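Local structure of putative alcohol dehydrogenase (Sinorhizobium meliloti, 4J6F) at residues A[311-315]-A[316-320]; A[96-100]-A[101-105]. The protein probably catalyses the NAD(P)-dependent oxidation of alcohols, as a member of the zinc-type alcohol dehydrogenase and quinone oxidoreductase family. All blocks are in the same frame, centred on the assembly; numbering follows the deposited sequence.

Contact 1 (A[311-315]-A[316-320]); sequences VQLDL and RTMYL
The carboxylate of D314 sits at the edge of the R316 guanidinium, close to its plane. The two planes are turned 44° apart, so the pair is twisted rather than flat. Two R316 nitrogens each take one carboxylate oxygen, forming a salt bridge. R316 NE gives the straighter bond, 2.8 Å to D314 OD1 on its syn lone pair. R316 NH1 reaches D314 OD2 at 2.9 Å, from above the carboxylate plane. R316 O lies over one face of the Y319 ring, nearer the margin than the centre. Y319 CD2 comes obliquely to 3.2 Å from L315 O.

D314 is the N-cap of helix 315-320, which follows strand 310-314 directly. The junction belongs to the zinc-binding dehydrogenase part, probably the Rossmann-type coenzyme domain of this family. D314 OD1 takes a second bond, 2.9 Å from R316 N, which comes in over the face opposite to the one R316 NH1 uses. With CG anti to the backbone N (chi1 -177°), the carboxylate turns onto this first turn of the helix. The chain of R316 bends at chi3 (-53°) and folds back to meet it. The first turn is further closed by the 3.0 Å bond from Y319 N to L315 O. D314 O receives weak bonds from T317 N and M318 N.

On the apolar side, L313 CD1 lies 4.3 Å from M318 CG, and L313 also packs on F287 and L291 of helix 287-293. Residues 311-314 pair antiparallel with a strand of the second subunit, making a sheet that spans the interface. From that subunit R99 forms a salt bridge with D314 OD2 and a hydrogen bond with T317 OG1, while P91 O accepts from R316 NH1.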
ATOM      1  N   VAL A 311      13.040  -5.471   1.122  1.00 28.98           N
ATOM      2  CA  VAL A 311      12.991  -5.612  -0.338  1.00 28.01           C
ATOM      3  C   VAL A 311      13.280  -4.301  -1.064  1.00 30.55           C
ATOM      4  O   VAL A 311      13.158  -3.218  -0.497  1.00 31.28           O
ATOM      5  CB  VAL A 311      11.634  -6.153  -0.809  1.00 26.52           C
ATOM      6  CG1 VAL A 311      11.421  -7.568  -0.316  1.00 26.06           C
ATOM      7  CG2 VAL A 311      10.504  -5.251  -0.328  1.00 26.37           C
ATOM      8  N   GLN A 312      13.673  -4.409  -2.325  1.00 32.38           N
ATOM      9  CA  GLN A 312      13.895  -3.236  -3.136  1.00 34.71           C
ATOM     10  C   GLN A 312      12.566  -2.904  -3.796  1.00 33.49           C
ATOM     11  O   GLN A 312      12.012  -3.736  -4.508  1.00 36.51           O
ATOM     12  CB  GLN A 312      14.982  -3.520  -4.174  1.00 37.36           C
ATOM     13  CG  GLN A 312      15.047  -2.488  -5.285  1.00 42.43           C
ATOM     14  CD  GLN A 312      16.345  -2.531  -6.071  1.00 47.65           C
ATOM     15  OE1 GLN A 312      16.355  -2.875  -7.253  1.00 48.18           O
ATOM     16  NE2 GLN A 312      17.449  -2.171  -5.419  1.00 49.89           N
ATOM     17  N   LEU A 313      12.038  -1.711  -3.538  1.00 29.89           N
ATOM     18  CA  LEU A 313      10.773  -1.296  -4.147  1.00 27.10           C
ATOM     19  C   LEU A 313      10.994  -0.149  -5.111  1.00 28.79           C
ATOM     20  O   LEU A 313      11.536   0.898  -4.732  1.00 31.73           O
ATOM     21  CB  LEU A 313       9.757  -0.890  -3.082  1.00 24.46           C
ATOM     22  CG  LEU A 313       8.492  -0.146  -3.537  1.00 24.58           C
ATOM     23  CD1 LEU A 313       7.593  -0.952  -4.466  1.00 23.81           C
ATOM     24  CD2 LEU A 313       7.685   0.321  -2.333  1.00 24.44           C
ATOM     25  N   ASP A 314      10.600  -0.351  -6.364  1.00 27.50           N
ATOM     26  CA  ASP A 314      10.678   0.724  -7.340  1.00 27.78           C
ATOM     27  C   ASP A 314       9.350   1.451  -7.279  1.00 28.00           C
ATOM     28  O   ASP A 314       8.356   1.033  -7.894  1.00 30.68           O
ATOM     29  CB  ASP A 314      10.930   0.192  -8.753  1.00 28.71           C
ATOM     30  CG  ASP A 314      11.089   1.314  -9.802  1.00 30.70           C
ATOM     31  OD1 ASP A 314      10.723   2.493  -9.547  1.00 29.29           O
ATOM     32  OD2 ASP A 314      11.585   0.999 -10.908  1.00 31.96           O
ATOM     33  N   LEU A 315       9.340   2.544  -6.532  1.00 24.71           N
ATOM     34  CA  LEU A 315       8.150   3.351  -6.381  1.00 23.01           C
ATOM     35  C   LEU A 315       7.397   3.557  -7.684  1.00 23.51           C
ATOM     36  O   LEU A 315       6.167   3.636  -7.668  1.00 22.81           O
ATOM     37  CB  LEU A 315       8.494   4.700  -5.752  1.00 22.13           C
ATOM     38  CG  LEU A 315       8.746   4.638  -4.249  1.00 21.47           C
ATOM     39  CD1 LEU A 315       8.754   6.042  -3.685  1.00 21.63           C
ATOM     40  CD2 LEU A 315       7.686   3.799  -3.562  1.00 20.11           C
ATOM     41  N   ARG A 316       8.133   3.632  -8.800  1.00 24.96           N
ATOM     42  CA  ARG A 316       7.534   3.945 -10.105  1.00 26.38           C
ATOM     43  C   ARG A 316       6.594   2.857 -10.541  1.00 28.08           C
ATOM     44  O   ARG A 316       5.501   3.154 -11.041  1.00 28.68           O
ATOM     45  CB  ARG A 316       8.582   4.215 -11.177  1.00 26.43           C
ATOM     46  CG  ARG A 316       9.335   5.512 -10.938  1.00 25.84           C
ATOM     47  CD  ARG A 316      10.634   5.582 -11.715  1.00 25.09           C
ATOM     48  NE  ARG A 316      11.479   4.419 -11.486  1.00 24.49           N
ATOM     49  CZ  ARG A 316      12.709   4.261 -11.969  1.00 24.32           C
ATOM     50  NH1 ARG A 316      13.365   3.145 -11.715  1.00 25.22           N
ATOM     51  NH2 ARG A 316      13.287   5.196 -12.704  1.00 23.80           N
ATOM     52  N   THR A 317       7.005   1.608 -10.306  1.00 28.09           N
ATOM     53  CA  THR A 317       6.178   0.435 -10.582  1.00 27.86           C
ATOM     54  C   THR A 317       4.875   0.534  -9.785  1.00 29.85           C
ATOM     55  O   THR A 317       3.803   0.235 -10.308  1.00 29.20           O
ATOM     56  CB  THR A 317       6.917  -0.873 -10.243  1.00 26.36           C
ATOM     57  OG1 THR A 317       8.159  -0.921 -10.945  1.00 27.51           O
ATOM     58  CG2 THR A 317       6.114  -2.076 -10.637  1.00 25.06           C
HETATM   59  N   MSE A 318       4.976   0.984  -8.544  1.00 33.32           N
HETATM   60  CA  MSE A 318       3.828   1.167  -7.685  1.00 35.75           C
HETATM   61  C   MSE A 318       2.868   2.189  -8.201  1.00 36.13           C
HETATM   62  O   MSE A 318       1.665   1.959  -8.087  1.00 39.61           O
HETATM   63  CB  MSE A 318       4.313   1.643  -6.327  1.00 38.96           C
HETATM   64  CG  MSE A 318       3.718   0.799  -5.212  1.00 46.96           C
HETATM   65 SE   MSE A 318       3.659   1.770  -3.514  1.00 57.24          SE
HETATM   66  CE  MSE A 318       2.340   0.575  -2.726  1.00 56.17           C
ATOM     67  N   TYR A 319       3.343   3.301  -8.744  1.00 30.47           N
ATOM     68  CA  TYR A 319       2.460   4.392  -9.103  1.00 28.17           C
ATOM     69  C   TYR A 319       2.105   4.412 -10.568  1.00 29.61           C
ATOM     70  O   TYR A 319       1.056   4.938 -10.941  1.00 31.72           O
ATOM     71  CB  TYR A 319       2.960   5.761  -8.578  1.00 27.17           C
ATOM     72  CG  TYR A 319       4.116   6.416  -9.314  1.00 28.35           C
ATOM     73  CD1 TYR A 319       3.947   6.941 -10.605  1.00 30.66           C
ATOM     74  CD2 TYR A 319       5.365   6.565  -8.706  1.00 26.73           C
ATOM     75  CE1 TYR A 319       4.988   7.559 -11.285  1.00 29.97           C
ATOM     76  CE2 TYR A 319       6.413   7.188  -9.380  1.00 28.27           C
ATOM     77  CZ  TYR A 319       6.219   7.686 -10.672  1.00 29.70           C
ATOM     78  OH  TYR A 319       7.240   8.313 -11.366  1.00 28.70           O
ATOM     79  N   LEU A 320       2.961   3.848 -11.410  1.00 28.60           N
ATOM     80  CA  LEU A 320       2.583   3.715 -12.819  1.00 27.83           C
ATOM     81  C   LEU A 320       1.527   2.633 -12.983  1.00 29.34           C
ATOM     82  O   LEU A 320       0.759   2.645 -13.933  1.00 30.31           O
ATOM     83  CB  LEU A 320       3.779   3.419 -13.717  1.00 25.15           C
ATOM     84  CG  LEU A 320       4.748   4.579 -13.875  1.00 23.99           C
ATOM     85  CD1 LEU A 320       6.045   4.065 -14.475  1.00 25.36           C
ATOM     86  CD2 LEU A 320       4.144   5.690 -14.706  1.00 22.34           C
TER

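Contact 2 (A[96-100]-A[101-105]); sequences TWRRH and GNTLT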
ATOM      1  N   THR A  96      11.841  -7.986  19.418  1.00 34.96           N
ATOM      2  CA  THR A  96      10.531  -8.608  19.261  1.00 35.96           C
ATOM      3  C   THR A  96       9.717  -7.767  18.306  1.00 38.43           C
ATOM      4  O   THR A  96      10.119  -6.676  17.945  1.00 39.03           O
ATOM      5  CB  THR A  96       9.738  -8.726  20.568  1.00 36.04           C
ATOM      6  OG1 THR A  96       9.947  -7.564  21.368  1.00 35.52           O
ATOM      7  CG2 THR A  96      10.155  -9.947  21.327  1.00 39.08           C
ATOM      8  N   TRP A  97       8.592  -8.296  17.859  1.00 40.45           N
ATOM      9  CA  TRP A  97       7.777  -7.596  16.895  1.00 43.23           C
ATOM     10  C   TRP A  97       7.200  -6.341  17.522  1.00 42.10           C
ATOM     11  O   TRP A  97       6.929  -5.350  16.823  1.00 42.42           O
ATOM     12  CB  TRP A  97       6.673  -8.506  16.374  1.00 46.19           C
ATOM     13  CG  TRP A  97       5.682  -8.857  17.400  1.00 45.80           C
ATOM     14  CD1 TRP A  97       5.742  -9.899  18.252  1.00 45.34           C
ATOM     15  CD2 TRP A  97       4.470  -8.152  17.695  1.00 47.70           C
ATOM     16  NE1 TRP A  97       4.637  -9.899  19.068  1.00 48.38           N
ATOM     17  CE2 TRP A  97       3.841  -8.833  18.746  1.00 46.60           C
ATOM     18  CE3 TRP A  97       3.857  -7.006  17.172  1.00 51.77           C
ATOM     19  CZ2 TRP A  97       2.625  -8.420  19.285  1.00 46.45           C
ATOM     20  CZ3 TRP A  97       2.651  -6.593  17.710  1.00 52.96           C
ATOM     21  CH2 TRP A  97       2.045  -7.305  18.753  1.00 48.99           C
ATOM     22  N   ARG A  98       7.021  -6.373  18.840  1.00 38.63           N
ATOM     23  CA  ARG A  98       6.434  -5.229  19.500  1.00 37.90           C
ATOM     24  C   ARG A  98       7.499  -4.178  19.730  1.00 40.50           C
ATOM     25  O   ARG A  98       7.914  -3.942  20.865  1.00 46.25           O
ATOM     26  CB  ARG A  98       5.718  -5.620  20.784  1.00 35.22           C
ATOM     27  CG  ARG A  98       4.470  -4.794  20.994  1.00 33.84           C
ATOM     28  CD  ARG A  98       3.517  -5.491  21.936  1.00 36.55           C
ATOM     29  NE  ARG A  98       2.213  -4.836  21.964  1.00 37.55           N
ATOM     30  CZ  ARG A  98       1.893  -3.808  22.749  1.00 37.00           C
ATOM     31  NH1 ARG A  98       0.670  -3.290  22.682  1.00 36.54           N
ATOM     32  NH2 ARG A  98       2.784  -3.297  23.594  1.00 35.66           N
ATOM     33  N   ARG A  99       7.926  -3.544  18.638  1.00 37.40           N
ATOM     34  CA  ARG A  99       9.058  -2.615  18.661  1.00 36.28           C
ATOM     35  C   ARG A  99       8.897  -1.447  19.641  1.00 41.91           C
ATOM     36  O   ARG A  99       9.885  -0.962  20.169  1.00 42.92           O
ATOM     37  CB  ARG A  99       9.350  -2.073  17.263  1.00 31.93           C
ATOM     38  CG  ARG A  99       9.848  -3.100  16.257  1.00 30.52           C
ATOM     39  CD  ARG A  99       9.699  -2.576  14.831  1.00 29.14           C
ATOM     40  NE  ARG A  99      10.495  -3.290  13.828  1.00 28.78           N
ATOM     41  CZ  ARG A  99      10.582  -2.929  12.543  1.00 28.96           C
ATOM     42  NH1 ARG A  99       9.906  -1.864  12.082  1.00 26.68           N
ATOM     43  NH2 ARG A  99      11.332  -3.639  11.704  1.00 28.74           N
ATOM     44  N   HIS A 100       7.667  -1.001  19.896  1.00 46.88           N
ATOM     45  CA  HIS A 100       7.484   0.232  20.665  1.00 51.24           C
ATOM     46  C   HIS A 100       6.784   0.080  22.017  1.00 58.96           C
ATOM     47  O   HIS A 100       6.491   1.069  22.685  1.00 69.29           O
ATOM     48  CB  HIS A 100       6.824   1.309  19.796  1.00 50.57           C
ATOM     49  CG  HIS A 100       7.648   1.686  18.605  1.00 51.96           C
ATOM     50  ND1 HIS A 100       8.728   2.540  18.687  1.00 53.53           N
ATOM     51  CD2 HIS A 100       7.579   1.289  17.312  1.00 50.05           C
ATOM     52  CE1 HIS A 100       9.281   2.664  17.495  1.00 55.17           C
ATOM     53  NE2 HIS A 100       8.602   1.914  16.642  1.00 53.74           N
ATOM     54  N   GLY A 101       6.548  -1.158  22.431  1.00 54.94           N
ATOM     55  CA  GLY A 101       6.024  -1.439  23.761  1.00 52.93           C
ATOM     56  C   GLY A 101       6.434  -2.850  24.094  1.00 53.74           C
ATOM     57  O   GLY A 101       5.658  -3.795  23.903  1.00 54.81           O
ATOM     58  N   ASN A 102       7.673  -3.007  24.554  1.00 51.76           N
ATOM     59  CA  ASN A 102       8.188  -4.343  24.822  1.00 49.24           C
ATOM     60  C   ASN A 102       7.578  -4.982  26.075  1.00 43.66           C
ATOM     61  O   ASN A 102       8.032  -4.737  27.193  1.00 42.28           O
ATOM     62  CB  ASN A 102       9.716  -4.373  24.861  1.00 51.34           C
ATOM     63  CG  ASN A 102      10.259  -5.784  24.946  1.00 54.34           C
ATOM     64  OD1 ASN A 102       9.518  -6.755  24.762  1.00 56.83           O
ATOM     65  ND2 ASN A 102      11.552  -5.911  25.223  1.00 52.77           N
ATOM     66  N   THR A 103       6.553  -5.806  25.849  1.00 39.02           N
ATOM     67  CA  THR A 103       5.833  -6.525  26.897  1.00 35.61           C
ATOM     68  C   THR A 103       6.337  -7.971  27.047  1.00 35.28           C
ATOM     69  O   THR A 103       5.836  -8.747  27.872  1.00 34.80           O
ATOM     70  CB  THR A 103       4.322  -6.559  26.599  1.00 31.72           C
ATOM     71  OG1 THR A 103       4.118  -7.092  25.289  1.00 30.39           O
ATOM     72  CG2 THR A 103       3.704  -5.172  26.699  1.00 29.45           C
ATOM     73  N   LEU A 104       7.316  -8.336  26.231  1.00 36.10           N
ATOM     74  CA  LEU A 104       8.001  -9.607  26.400  1.00 37.08           C
ATOM     75  C   LEU A 104       8.914  -9.579  27.636  1.00 39.03           C
ATOM     76  O   LEU A 104       9.814  -8.748  27.737  1.00 39.54           O
ATOM     77  CB  LEU A 104       8.800  -9.949  25.141  1.00 35.64           C
ATOM     78  CG  LEU A 104       9.488 -11.318  25.148  1.00 36.59           C
ATOM     79  CD1 LEU A 104       8.493 -12.447  25.379  1.00 36.59           C
ATOM     80  CD2 LEU A 104      10.259 -11.557  23.859  1.00 35.50           C
ATOM     81  N   THR A 105       8.656 -10.477  28.582  1.00 38.82           N
ATOM     82  CA  THR A 105       9.539 -10.662  29.736  1.00 39.00           C
ATOM     83  C   THR A 105       9.944 -12.144  29.895  1.00 37.62           C
ATOM     84  O   THR A 105       9.145 -13.049  29.645  1.00 36.43           O
ATOM     85  CB  THR A 105       8.899 -10.147  31.049  1.00 40.16           C
ATOM     86  OG1 THR A 105       7.746 -10.933  31.365  1.00 42.03           O
ATOM     87  CG2 THR A 105       8.493  -8.687  30.940  1.00 38.46           C
TER
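G101 O accepts a hydrogen bond of 2.9 Å from R98 NH2. The oxygen lies at the edge of the R98 guanidinium, 7° out of its plane. The donor is tilted a little from the carbonyl plane and meets the C=O at 120°. The R98 chain is extended from CG to NE and runs past this carbonyl, with R98 CG 3.3 Å from G101 O. T103 CG2 comes obliquely to the same guanidinium, 3.7 Å from R98 NH2.

The backbone forms a type I beta turn from R98 to G101, closed by a weak bond from G101 N to R98 O. R98 is also the centre of an inverse gamma turn. Further on, N102 OD1 accepts from L104 N at 3.1 Å and makes an Asx turn. T96 OG1 lies 3.5 Å from N102 OD1, the two side chains crossing at about a right angle.

R98 NE and NH1 are held by the carbonyls of I151 and D150, and T103 OG1 bonds to D152. This ties the loop to strand 152-153 and the residues before it. T96, W97 and L104 pack on V80 of helix 75-82. Within the GroES-like domain the loop follows that helix and leads toward strand 113-121.

How the contacts relate
Contact 1 is buried, at a strand-to-helix junction in the zinc-binding dehydrogenase part. Contact 2 is only partly buried and belongs to a loop without regular structure in the GroES-like domain. Their centres are about 31 Å apart within the chain and they do not touch. Contact 1 relies on a carboxylate that caps a helix and pairs with an arginine. Contact 2 relies on an arginine bonded to backbone carbonyls, with turns shaping the chain. Both reach the second subunit, and there they are complementary: residues of 96-100 on one chain meet 314-320 on the other. R99 pairs with D314 of the other chain, and W97 packs on its L320.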